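Local coordinates for DNA helicase RecQ (PDB 4Q48), which probably couples ATP hydrolysis to the unwinding of duplex DNA, translocating in the 3'-5' direction, here as the catalytic core of a longer protein, at residues V44-G49 / S53-L58; T18-P23 / P59-P64; R176-A181 / A189-V194. All coordinates share one frame; numbering follows the deposited sequence.

How the interactions relate
All three contacts sit in the first helicase domain, around its parallel sheet. Interaction 1 and interaction 2 share helix 50-62: its first turns face the loop after strand 42-45, and its last turn meets the end of helix 10-20. Their centres are 13 Å apart, and Trp20 packs on Leu54 and Gln57 between them. Along the chain both segments of interaction 1 fall between 18-23 and 59-64; interaction 3 follows both, its centre 13 Å from interaction 1 and 23 Å from interaction 2. Its strand 176-180 lies beside strand 42-45, with a probable hydrogen bond of 2.7 Å from Val44 N to Ala178 O. The sheet thus ties the nucleotide-binding loop to elements packed on both of its faces.

Interaction 1: V44-G49 / S53-L58; sequences VLMPTG and SLCYQL
Gly49 and Ser53 supply the polar part of this contact: Ser53 N gives a weak hydrogen bond to Gly49 O, 3.4 Å long and bent to 144° at the hydrogen, where the loop runs into helix 50-62. Gly49 has a phi of 160°, which calls for a residue without a side chain. With chi1 at -64°, the Ser53 hydroxyl stands beside its own backbone N, leaving OG 4.0 Å from Gly49 O.

The apolar part is sulfur against sulfur. Met46 SD lies 4.5 Å from Cys55 SG, a loose touch. Ile32 of helix 29-37 packs on Val44 and Cys55.

Inside the helix, Ser53 O takes the N-H groups of both Tyr56 and Gln57, and it sits 3.5 Å above the centre of the Tyr56 ring. Tyr119 OH bonds to Tyr56 OH and Gln57 NE2. Met46 also reaches Gln29; Gln29, Gly49, Lys52 and Ser53 are all ADP-binding residues, although no nucleotide is bound in this model. The glycine-rich turn between strand 42-45 and helix 50-62 is the P-loop (Walker A, helicase motif I), in the strand-loop-helix setting of P-loop NTPases.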
ATOM      1  N   VAL A  44      -8.620  -2.381  -9.188  1.00 53.09           N
ATOM      2  CA  VAL A  44      -7.255  -2.649  -9.611  1.00 53.66           C
ATOM      3  C   VAL A  44      -6.227  -2.122  -8.600  1.00 57.21           C
ATOM      4  O   VAL A  44      -6.226  -0.942  -8.241  1.00 57.96           O
ATOM      5  CB  VAL A  44      -6.987  -2.058 -11.009  1.00 53.26           C
ATOM      6  CG1 VAL A  44      -5.521  -2.201 -11.384  1.00 53.18           C
ATOM      7  CG2 VAL A  44      -7.862  -2.749 -12.038  1.00 52.75           C
ATOM      8  N   LEU A  45      -5.374  -3.016  -8.112  1.00 58.16           N
ATOM      9  CA  LEU A  45      -4.385  -2.650  -7.115  1.00 48.02           C
ATOM     10  C   LEU A  45      -3.017  -2.957  -7.702  1.00 48.55           C
ATOM     11  O   LEU A  45      -2.702  -4.108  -8.031  1.00 50.05           O
ATOM     12  CB  LEU A  45      -4.651  -3.403  -5.814  1.00 48.87           C
ATOM     13  CG  LEU A  45      -6.142  -3.339  -5.420  1.00 48.43           C
ATOM     14  CD1 LEU A  45      -6.782  -4.703  -5.595  1.00 56.77           C
ATOM     15  CD2 LEU A  45      -6.407  -2.820  -4.023  1.00 43.51           C
ATOM     16  N   MET A  46      -2.261  -1.894  -7.968  1.00 49.08           N
ATOM     17  CA  MET A  46      -0.952  -2.038  -8.603  1.00 49.79           C
ATOM     18  C   MET A  46       0.079  -1.075  -8.047  1.00 49.75           C
ATOM     19  O   MET A  46      -0.261  -0.001  -7.569  1.00 50.79           O
ATOM     20  CB  MET A  46      -1.074  -1.824 -10.114  1.00 48.92           C
ATOM     21  CG  MET A  46      -1.678  -3.005 -10.845  1.00 54.02           C
ATOM     22  SD  MET A  46      -1.346  -3.044 -12.622  1.00 61.09           S
ATOM     23  CE  MET A  46       0.221  -2.198 -12.720  1.00 57.44           C
ATOM     24  N   PRO A  47       1.357  -1.446  -8.128  1.00 53.04           N
ATOM     25  CA  PRO A  47       2.379  -0.423  -7.888  1.00 54.57           C
ATOM     26  C   PRO A  47       2.206   0.730  -8.903  1.00 61.63           C
ATOM     27  O   PRO A  47       1.636   0.527  -9.999  1.00 57.47           O
ATOM     28  CB  PRO A  47       3.703  -1.164  -8.098  1.00 52.02           C
ATOM     29  CG  PRO A  47       3.364  -2.494  -8.716  1.00 54.00           C
ATOM     30  CD  PRO A  47       1.904  -2.758  -8.517  1.00 51.86           C
ATOM     31  N   THR A  48       2.721   1.912  -8.580  1.00 57.55           N
ATOM     32  CA  THR A  48       2.627   3.031  -9.514  1.00 55.43           C
ATOM     33  C   THR A  48       3.454   2.776 -10.778  1.00 59.66           C
ATOM     34  O   THR A  48       4.530   2.170 -10.718  1.00 60.02           O
ATOM     35  CB  THR A  48       3.064   4.321  -8.848  1.00 49.00           C
ATOM     36  OG1 THR A  48       2.425   4.409  -7.564  1.00 59.49           O
ATOM     37  CG2 THR A  48       2.653   5.503  -9.690  1.00 56.45           C
ATOM     38  N   GLY A  49       2.925   3.201 -11.924  1.00 59.69           N
ATOM     39  CA  GLY A  49       3.600   3.025 -13.200  1.00 48.19           C
ATOM     40  C   GLY A  49       2.644   3.139 -14.371  1.00 53.48           C
ATOM     41  O   GLY A  49       1.427   2.959 -14.221  1.00 55.91           O
ATOM     42  N   SER A  53      -1.685   2.883 -15.542  1.00 55.23           N
ATOM     43  CA  SER A  53      -2.483   3.854 -16.281  1.00 51.27           C
ATOM     44  C   SER A  53      -3.112   3.185 -17.495  1.00 52.55           C
ATOM     45  O   SER A  53      -4.210   3.531 -17.904  1.00 48.46           O
ATOM     46  CB  SER A  53      -1.637   5.041 -16.703  1.00 49.22           C
ATOM     47  OG  SER A  53      -1.189   5.725 -15.555  1.00 55.83           O
ATOM     48  N   LEU A  54      -2.387   2.222 -18.057  1.00 55.46           N
ATOM     49  CA  LEU A  54      -2.819   1.417 -19.196  1.00 53.33           C
ATOM     50  C   LEU A  54      -4.218   0.825 -19.006  1.00 54.44           C
ATOM     51  O   LEU A  54      -4.962   0.599 -19.957  1.00 51.25           O
ATOM     52  CB  LEU A  54      -1.819   0.282 -19.386  1.00 56.46           C
ATOM     53  CG  LEU A  54      -1.934  -0.739 -20.506  1.00 65.25           C
ATOM     54  CD1 LEU A  54      -1.676  -0.085 -21.847  1.00 72.74           C
ATOM     55  CD2 LEU A  54      -0.943  -1.847 -20.261  1.00 68.41           C
ATOM     56  N   CYS A  55      -4.544   0.558 -17.750  1.00 53.37           N
ATOM     57  CA  CYS A  55      -5.742  -0.155 -17.372  1.00 47.57           C
ATOM     58  C   CYS A  55      -7.022   0.650 -17.555  1.00 54.81           C
ATOM     59  O   CYS A  55      -8.120   0.086 -17.525  1.00 58.25           O
ATOM     60  CB  CYS A  55      -5.599  -0.626 -15.932  1.00 50.97           C
ATOM     61  SG  CYS A  55      -4.312  -1.906 -15.769  1.00 62.80           S
ATOM     62  N   TYR A  56      -6.904   1.965 -17.695  1.00 47.17           N
ATOM     63  CA  TYR A  56      -8.068   2.741 -18.072  1.00 44.48           C
ATOM     64  C   TYR A  56      -7.856   3.461 -19.390  1.00 46.76           C
ATOM     65  O   TYR A  56      -8.807   3.683 -20.130  1.00 53.21           O
ATOM     66  CB  TYR A  56      -8.465   3.733 -16.979  1.00 47.43           C
ATOM     67  CG  TYR A  56      -7.428   4.752 -16.603  1.00 48.65           C
ATOM     68  CD1 TYR A  56      -7.189   5.867 -17.399  1.00 44.28           C
ATOM     69  CD2 TYR A  56      -6.716   4.629 -15.415  1.00 48.04           C
ATOM     70  CE1 TYR A  56      -6.233   6.814 -17.034  1.00 50.53           C
ATOM     71  CE2 TYR A  56      -5.766   5.569 -15.042  1.00 51.44           C
ATOM     72  CZ  TYR A  56      -5.524   6.658 -15.847  1.00 51.55           C
ATOM     73  OH  TYR A  56      -4.579   7.590 -15.458  1.00 49.09           O
ATOM     74  N   GLN A  57      -6.619   3.832 -19.684  1.00 48.70           N
ATOM     75  CA  GLN A  57      -6.301   4.545 -20.918  1.00 45.10           C
ATOM     76  C   GLN A  57      -6.591   3.695 -22.144  1.00 47.21           C
ATOM     77  O   GLN A  57      -7.160   4.164 -23.124  1.00 48.18           O
ATOM     78  CB  GLN A  57      -4.833   4.945 -20.915  1.00 43.61           C
ATOM     79  CG  GLN A  57      -4.506   6.064 -19.954  1.00 46.47           C
ATOM     80  CD  GLN A  57      -3.019   6.291 -19.832  1.00 46.75           C
ATOM     81  OE1 GLN A  57      -2.219   5.386 -20.044  1.00 46.98           O
ATOM     82  NE2 GLN A  57      -2.641   7.510 -19.527  1.00 49.76           N
ATOM     83  N   LEU A  58      -6.215   2.427 -22.075  1.00 48.97           N
ATOM     84  CA  LEU A  58      -6.412   1.518 -23.191  1.00 48.78           C
ATOM     85  C   LEU A  58      -7.907   1.197 -23.359  1.00 49.43           C
ATOM     86  O   LEU A  58      -8.434   1.305 -24.466  1.00 45.78           O
ATOM     87  CB  LEU A  58      -5.565   0.254 -22.998  1.00 52.25           C
ATOM     88  CG  LEU A  58      -5.499  -0.795 -24.097  1.00 55.60           C
ATOM     89  CD1 LEU A  58      -5.461  -0.154 -25.460  1.00 59.87           C
ATOM     90  CD2 LEU A  58      -4.263  -1.644 -23.887  1.00 66.41           C
TER

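Interaction 2: T18-P23 / P59-P64; sequences TIWGYP and PSLLRP
Pro59 O receives two N-H groups, from Arg63 at 2.9 Å and, more weakly, from Leu62 at 3.0 Å, and these bonds close the last turn of helix 50-62 that holds Leu61 out toward Ile19 and Trp20. From there the contact is wholly apolar. Ile19 and Leu61 reach for each other tip to tip, and their CD1 atoms meet at 3.5 Å although the CA atoms are 10.6 Å apart. The long branch of Ile19 is stretched out (chi2 167°), which lets it bridge that gap. The same Leu61 CD1 comes to the edge of the Trp20 ring, near its plane, 4.4 Å from CZ3.

The indole itself packs on Leu54 and Gln57, one to two turns back along helix 50-62, while Leu61 also touches Leu15 of helix 10-20. Beyond Trp20, Gly21 leaves the helix with a positive phi of 90°, and the chain turns toward Tyr22, which forms a cation-pi pair with Arg26; both are ADP-binding residues, the pocket being empty of nucleotide in this model. This is small, partly exposed helix-to-helix packing: it sets the end of helix 10-20 against the P-loop helix, just ahead of the segment lining the nucleotide pocket of this RecQ domain.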
ATOM      1  N   THR A  18       1.003  -0.256 -31.006  1.00 74.26           N
ATOM      2  CA  THR A  18       1.037   0.899 -31.909  1.00 75.46           C
ATOM      3  C   THR A  18       1.097   2.206 -31.111  1.00 77.14           C
ATOM      4  O   THR A  18       1.267   3.288 -31.686  1.00 77.47           O
ATOM      5  CB  THR A  18      -0.186   0.945 -32.879  1.00 77.15           C
ATOM      6  OG1 THR A  18       0.088   1.848 -33.957  1.00 82.47           O
ATOM      7  CG2 THR A  18      -1.437   1.426 -32.173  1.00 76.46           C
ATOM      8  N   ILE A  19       0.955   2.103 -29.790  1.00 76.24           N
ATOM      9  CA  ILE A  19       0.971   3.280 -28.923  1.00 75.21           C
ATOM     10  C   ILE A  19       1.958   3.175 -27.766  1.00 69.62           C
ATOM     11  O   ILE A  19       2.783   4.064 -27.582  1.00 70.53           O
ATOM     12  CB  ILE A  19      -0.453   3.577 -28.380  1.00 77.19           C
ATOM     13  CG1 ILE A  19      -1.350   4.027 -29.539  1.00 72.58           C
ATOM     14  CG2 ILE A  19      -0.432   4.672 -27.335  1.00 67.47           C
ATOM     15  CD1 ILE A  19      -2.805   4.050 -29.213  1.00 71.52           C
ATOM     16  N   TRP A  20       1.891   2.093 -26.995  1.00 71.15           N
ATOM     17  CA  TRP A  20       2.719   1.972 -25.786  1.00 78.91           C
ATOM     18  C   TRP A  20       4.112   1.408 -26.090  1.00 87.64           C
ATOM     19  O   TRP A  20       5.114   1.833 -25.508  1.00 84.06           O
ATOM     20  CB  TRP A  20       2.033   1.072 -24.756  1.00 75.69           C
ATOM     21  CG  TRP A  20       1.238   1.779 -23.697  1.00 76.55           C
ATOM     22  CD1 TRP A  20       1.643   2.105 -22.435  1.00 75.43           C
ATOM     23  CD2 TRP A  20      -0.104   2.242 -23.821  1.00 68.02           C
ATOM     24  NE1 TRP A  20       0.624   2.731 -21.758  1.00 66.89           N
ATOM     25  CE2 TRP A  20      -0.457   2.833 -22.591  1.00 66.87           C
ATOM     26  CE3 TRP A  20      -1.046   2.216 -24.856  1.00 70.66           C
ATOM     27  CZ2 TRP A  20      -1.714   3.391 -22.365  1.00 73.73           C
ATOM     28  CZ3 TRP A  20      -2.292   2.768 -24.635  1.00 74.90           C
ATOM     29  CH2 TRP A  20      -2.618   3.351 -23.395  1.00 71.81           C
ATOM     30  N   GLY A  21       4.155   0.464 -27.026  1.00 86.94           N
ATOM     31  CA  GLY A  21       5.363  -0.250 -27.392  1.00 82.75           C
ATOM     32  C   GLY A  21       5.658  -1.532 -26.623  1.00 87.92           C
ATOM     33  O   GLY A  21       6.787  -2.014 -26.658  1.00 92.18           O
ATOM     34  N   TYR A  22       4.656  -2.100 -25.950  1.00 86.29           N
ATOM     35  CA  TYR A  22       4.815  -3.406 -25.300  1.00 91.25           C
ATOM     36  C   TYR A  22       4.099  -4.431 -26.187  1.00 90.10           C
ATOM     37  O   TYR A  22       3.014  -4.143 -26.689  1.00 87.31           O
ATOM     38  CB  TYR A  22       4.209  -3.483 -23.879  1.00 88.13           C
ATOM     39  CG  TYR A  22       4.568  -2.418 -22.856  1.00 86.27           C
ATOM     40  CD1 TYR A  22       5.763  -1.700 -22.930  1.00 85.83           C
ATOM     41  CD2 TYR A  22       3.705  -2.163 -21.778  1.00 79.90           C
ATOM     42  CE1 TYR A  22       6.078  -0.728 -21.961  1.00 92.48           C
ATOM     43  CE2 TYR A  22       4.007  -1.208 -20.815  1.00 84.76           C
ATOM     44  CZ  TYR A  22       5.191  -0.488 -20.908  1.00 92.52           C
ATOM     45  OH  TYR A  22       5.471   0.462 -19.943  1.00 89.87           O
ATOM     46  N   PRO A  23       4.704  -5.619 -26.399  1.00 94.56           N
ATOM     47  CA  PRO A  23       4.159  -6.589 -27.367  1.00 88.69           C
ATOM     48  C   PRO A  23       3.020  -7.418 -26.801  1.00 78.54           C
ATOM     49  O   PRO A  23       2.308  -8.051 -27.577  1.00 79.61           O
ATOM     50  CB  PRO A  23       5.361  -7.483 -27.701  1.00 88.52           C
ATOM     51  CG  PRO A  23       6.569  -6.687 -27.264  1.00 90.76           C
ATOM     52  CD  PRO A  23       6.096  -5.941 -26.046  1.00 91.18           C
ATOM     53  N   PRO A  59      -8.599   0.808 -22.265  1.00 48.62           N
ATOM     54  CA  PRO A  59     -10.050   0.683 -22.421  1.00 45.83           C
ATOM     55  C   PRO A  59     -10.714   1.971 -22.936  1.00 47.20           C
ATOM     56  O   PRO A  59     -11.653   1.869 -23.727  1.00 50.17           O
ATOM     57  CB  PRO A  59     -10.525   0.357 -21.000  1.00 51.47           C
ATOM     58  CG  PRO A  59      -9.352  -0.293 -20.358  1.00 49.05           C
ATOM     59  CD  PRO A  59      -8.160   0.405 -20.913  1.00 47.21           C
ATOM     60  N   SER A  60     -10.258   3.149 -22.513  1.00 41.89           N
ATOM     61  CA  SER A  60     -10.839   4.382 -23.039  1.00 42.55           C
ATOM     62  C   SER A  60     -10.653   4.472 -24.567  1.00 43.22           C
ATOM     63  O   SER A  60     -11.514   4.998 -25.288  1.00 46.89           O
ATOM     64  CB  SER A  60     -10.260   5.608 -22.340  1.00 41.96           C
ATOM     65  OG  SER A  60     -10.520   5.591 -20.930  1.00 37.37           O
ATOM     66  N   LEU A  61      -9.567   3.913 -25.076  1.00 43.18           N
ATOM     67  CA  LEU A  61      -9.368   3.911 -26.521  1.00 46.18           C
ATOM     68  C   LEU A  61     -10.228   2.846 -27.201  1.00 45.88           C
ATOM     69  O   LEU A  61     -10.605   2.974 -28.373  1.00 45.52           O
ATOM     70  CB  LEU A  61      -7.902   3.688 -26.879  1.00 42.89           C
ATOM     71  CG  LEU A  61      -6.952   4.818 -26.493  1.00 45.38           C
ATOM     72  CD1 LEU A  61      -5.562   4.535 -27.053  1.00 43.74           C
ATOM     73  CD2 LEU A  61      -7.480   6.192 -26.910  1.00 35.36           C
ATOM     74  N   LEU A  62     -10.511   1.774 -26.480  1.00 42.94           N
ATOM     75  CA  LEU A  62     -11.254   0.672 -27.074  1.00 46.37           C
ATOM     76  C   LEU A  62     -12.757   0.946 -27.151  1.00 48.27           C
ATOM     77  O   LEU A  62     -13.410   0.561 -28.118  1.00 51.65           O
ATOM     78  CB  LEU A  62     -10.964  -0.625 -26.318  1.00 37.97           C
ATOM     79  CG  LEU A  62      -9.542  -1.077 -26.634  1.00 48.72           C
ATOM     80  CD1 LEU A  62      -8.990  -2.060 -25.603  1.00 57.52           C
ATOM     81  CD2 LEU A  62      -9.497  -1.671 -28.031  1.00 54.06           C
ATOM     82  N   ARG A  63     -13.315   1.568 -26.119  1.00 46.84           N
ATOM     83  CA  ARG A  63     -14.736   1.884 -26.117  1.00 44.27           C
ATOM     84  C   ARG A  63     -15.032   3.261 -26.729  1.00 41.18           C
ATOM     85  O   ARG A  63     -14.248   4.202 -26.581  1.00 47.00           O
ATOM     86  CB  ARG A  63     -15.279   1.777 -24.696  1.00 45.84           C
ATOM     87  CG  ARG A  63     -14.849   0.452 -24.075  1.00 49.50           C
ATOM     88  CD  ARG A  63     -15.538   0.124 -22.771  1.00 50.63           C
ATOM     89  NE  ARG A  63     -16.973  -0.028 -22.958  1.00 51.05           N
ATOM     90  CZ  ARG A  63     -17.869   0.714 -22.335  1.00 50.74           C
ATOM     91  NH1 ARG A  63     -17.455   1.644 -21.492  1.00 46.32           N
ATOM     92  NH2 ARG A  63     -19.161   0.522 -22.549  1.00 52.66           N
ATOM     93  N   PRO A  64     -16.155   3.378 -27.452  1.00 44.59           N
ATOM     94  CA  PRO A  64     -16.466   4.670 -28.062  1.00 44.13           C
ATOM     95  C   PRO A  64     -16.654   5.729 -26.993  1.00 38.62           C
ATOM     96  O   PRO A  64     -17.264   5.467 -25.966  1.00 42.19           O
ATOM     97  CB  PRO A  64     -17.786   4.413 -28.806  1.00 38.25           C
ATOM     98  CG  PRO A  64     -17.941   2.956 -28.839  1.00 42.67           C
ATOM     99  CD  PRO A  64     -17.252   2.420 -27.637  1.00 42.29           C
TER

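Interaction 3: R176-A181 / A189-V194; sequences RVALTA and ADIKSV
The flat groups, the guanidinium of Arg176 and the carboxylate of Asp190, stay outside the place where Ala178 and Thr180 meet Ile191, and the contact is made by methyl groups. Both planar ends turn elsewhere, Arg176 NE to Leu195 O and Asp190 OD2 to Ser151 OG.

Ile191 does the work from the helix, using both of its branches. The short one, CG2, faces Ala178 CB at 4.2 Å. The long one runs along the strand, and its CD1 comes within 4.2 Å of Thr180 CG2. With chi1 at -64°, CG2 is set opposite the backbone N, and with chi2 at 172° the CD1 end is extended, which spreads the two methyls over two residues of the strand. Ala178 and Thr180 lie on one face of that strand, and the small alanine lets the helix pass with the CA atoms of Ala178 and Ile191 8.1 Å apart.

Thr180 is divided between two surroundings. Its methyl belongs to this apolar layer, while OG1 is hydrogen-bonded to His148 ND1 and to Thr182 N; these two bonds should hold the side chain's rotation. His148 ends the DEAH sequence, and its neighbour Ala147 packs on Ala178, so the same strand face touches the DEAH loop. On the other face of the sheet, Leu179 meets Cys55 and Tyr56 of helix 50-62.

Helix 185-194 therefore covers one side of the central sheet and the P-loop helix the other. From strand 176-180 the chain passes through this helix to the parallel strand 202-204, skipping over strand 42-45: a beta-alpha-beta crossover of the RecA-like helicase fold, with the Leu-Thr-Ala-Thr-Ala sequence of RecQ motif III beginning at Leu179.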
ATOM      1  N   ARG A 176     -17.082   1.455 -14.132  1.00 44.09           N
ATOM      2  CA  ARG A 176     -16.254   2.117 -13.124  1.00 45.68           C
ATOM      3  C   ARG A 176     -15.004   1.282 -12.861  1.00 48.74           C
ATOM      4  O   ARG A 176     -15.117   0.147 -12.399  1.00 51.36           O
ATOM      5  CB  ARG A 176     -16.988   2.272 -11.793  1.00 41.22           C
ATOM      6  CG  ARG A 176     -17.757   3.540 -11.602  1.00 43.46           C
ATOM      7  CD  ARG A 176     -18.537   3.522 -10.282  1.00 56.68           C
ATOM      8  NE  ARG A 176     -19.185   2.242  -9.983  1.00 56.44           N
ATOM      9  CZ  ARG A 176     -20.310   1.811 -10.534  1.00 54.88           C
ATOM     10  NH1 ARG A 176     -20.931   2.553 -11.444  1.00 64.08           N
ATOM     11  NH2 ARG A 176     -20.807   0.633 -10.187  1.00 52.64           N
ATOM     12  N   VAL A 177     -13.813   1.812 -13.114  1.00 45.05           N
ATOM     13  CA  VAL A 177     -12.632   1.088 -12.650  1.00 46.85           C
ATOM     14  C   VAL A 177     -11.854   1.958 -11.666  1.00 43.29           C
ATOM     15  O   VAL A 177     -11.554   3.128 -11.935  1.00 45.10           O
ATOM     16  CB  VAL A 177     -11.722   0.624 -13.822  1.00 49.69           C
ATOM     17  CG1 VAL A 177     -11.181   1.808 -14.621  1.00 43.57           C
ATOM     18  CG2 VAL A 177     -10.594  -0.222 -13.291  1.00 47.44           C
ATOM     19  N   ALA A 178     -11.613   1.402 -10.487  1.00 44.39           N
ATOM     20  CA  ALA A 178     -10.896   2.100  -9.419  1.00 45.16           C
ATOM     21  C   ALA A 178      -9.528   1.470  -9.252  1.00 47.53           C
ATOM     22  O   ALA A 178      -9.397   0.249  -9.132  1.00 49.27           O
ATOM     23  CB  ALA A 178     -11.681   2.071  -8.099  1.00 43.73           C
ATOM     24  N   LEU A 179      -8.497   2.293  -9.299  1.00 46.33           N
ATOM     25  CA  LEU A 179      -7.147   1.770  -9.208  1.00 44.94           C
ATOM     26  C   LEU A 179      -6.396   2.387  -8.040  1.00 52.53           C
ATOM     27  O   LEU A 179      -6.557   3.583  -7.754  1.00 57.18           O
ATOM     28  CB  LEU A 179      -6.394   2.024 -10.515  1.00 50.68           C
ATOM     29  CG  LEU A 179      -7.181   1.814 -11.814  1.00 48.64           C
ATOM     30  CD1 LEU A 179      -7.727   3.155 -12.308  1.00 46.95           C
ATOM     31  CD2 LEU A 179      -6.324   1.152 -12.870  1.00 47.73           C
ATOM     32  N   THR A 180      -5.656   1.575  -7.295  1.00 51.67           N
ATOM     33  CA  THR A 180      -4.869   2.133  -6.199  1.00 55.11           C
ATOM     34  C   THR A 180      -3.506   1.443  -6.067  1.00 54.20           C
ATOM     35  O   THR A 180      -3.298   0.327  -6.556  1.00 50.41           O
ATOM     36  CB  THR A 180      -5.629   2.065  -4.840  1.00 56.33           C
ATOM     37  OG1 THR A 180      -4.861   2.722  -3.818  1.00 53.86           O
ATOM     38  CG2 THR A 180      -5.921   0.628  -4.435  1.00 47.35           C
ATOM     39  N   ALA A 181      -2.587   2.121  -5.386  1.00 62.12           N
ATOM     40  CA  ALA A 181      -1.252   1.591  -5.129  1.00 56.98           C
ATOM     41  C   ALA A 181      -1.099   1.317  -3.643  1.00 63.80           C
ATOM     42  O   ALA A 181      -0.081   0.787  -3.203  1.00 69.99           O
ATOM     43  CB  ALA A 181      -0.174   2.547  -5.618  1.00 56.24           C
ATOM     44  N   ALA A 189     -11.606  -2.605   1.492  1.00 66.66           N
ATOM     45  CA  ALA A 189     -12.992  -2.854   1.828  1.00 65.11           C
ATOM     46  C   ALA A 189     -13.863  -1.604   1.665  1.00 64.18           C
ATOM     47  O   ALA A 189     -15.008  -1.690   1.218  1.00 60.92           O
ATOM     48  CB  ALA A 189     -13.078  -3.393   3.251  1.00 65.75           C
ATOM     49  N   ASP A 190     -13.281  -0.445   1.973  1.00 64.35           N
ATOM     50  CA  ASP A 190     -13.971   0.844   1.955  1.00 57.05           C
ATOM     51  C   ASP A 190     -14.151   1.439   0.568  1.00 66.08           C
ATOM     52  O   ASP A 190     -15.142   2.119   0.299  1.00 67.20           O
ATOM     53  CB  ASP A 190     -13.169   1.846   2.781  1.00 66.58           C
ATOM     54  CG  ASP A 190     -13.673   1.989   4.188  1.00 76.97           C
ATOM     55  OD1 ASP A 190     -14.443   1.103   4.632  1.00 77.95           O
ATOM     56  OD2 ASP A 190     -13.255   2.976   4.848  1.00 72.23           O
ATOM     57  N   ILE A 191     -13.213   1.146  -0.327  1.00 69.68           N
ATOM     58  CA  ILE A 191     -13.357   1.516  -1.726  1.00 62.30           C
ATOM     59  C   ILE A 191     -14.537   0.779  -2.336  1.00 63.99           C
ATOM     60  O   ILE A 191     -15.354   1.387  -3.029  1.00 67.58           O
ATOM     61  CB  ILE A 191     -12.083   1.202  -2.519  1.00 60.91           C
ATOM     62  CG1 ILE A 191     -10.926   2.054  -2.002  1.00 60.56           C
ATOM     63  CG2 ILE A 191     -12.302   1.442  -4.004  1.00 57.59           C
ATOM     64  CD1 ILE A 191      -9.558   1.675  -2.590  1.00 63.02           C
ATOM     65  N   LYS A 192     -14.660  -0.510  -2.024  1.00 57.30           N
ATOM     66  CA  LYS A 192     -15.746  -1.309  -2.549  1.00 59.12           C
ATOM     67  C   LYS A 192     -17.057  -0.615  -2.147  1.00 63.24           C
ATOM     68  O   LYS A 192     -17.965  -0.456  -2.966  1.00 63.85           O
ATOM     69  CB  LYS A 192     -15.666  -2.750  -2.027  1.00 61.61           C
ATOM     70  CG  LYS A 192     -14.467  -3.555  -2.571  1.00 64.34           C
ATOM     71  CD  LYS A 192     -14.359  -4.953  -1.930  1.00 64.68           C
ATOM     72  CE  LYS A 192     -13.076  -5.698  -2.345  1.00 64.28           C
ATOM     73  NZ  LYS A 192     -13.302  -6.995  -3.088  1.00 65.32           N
ATOM     74  N   SER A 193     -17.131  -0.135  -0.912  1.00 57.12           N
ATOM     75  CA  SER A 193     -18.384   0.423  -0.415  1.00 62.00           C
ATOM     76  C   SER A 193     -18.799   1.749  -1.068  1.00 65.62           C
ATOM     77  O   SER A 193     -19.983   1.968  -1.331  1.00 59.43           O
ATOM     78  CB  SER A 193     -18.312   0.610   1.098  1.00 59.23           C
ATOM     79  OG  SER A 193     -18.750  -0.561   1.755  1.00 62.54           O
ATOM     80  N   VAL A 194     -17.836   2.639  -1.300  1.00 67.43           N
ATOM     81  CA  VAL A 194     -18.119   3.948  -1.902  1.00 64.39           C
ATOM     82  C   VAL A 194     -18.477   3.901  -3.396  1.00 64.12           C
ATOM     83  O   VAL A 194     -19.354   4.643  -3.863  1.00 65.23           O
ATOM     84  CB  VAL A 194     -16.946   4.902  -1.684  1.00 67.91           C
ATOM     85  CG1 VAL A 194     -17.333   6.319  -2.098  1.00 71.40           C
ATOM     86  CG2 VAL A 194     -16.556   4.885  -0.211  1.00 59.34           C
TER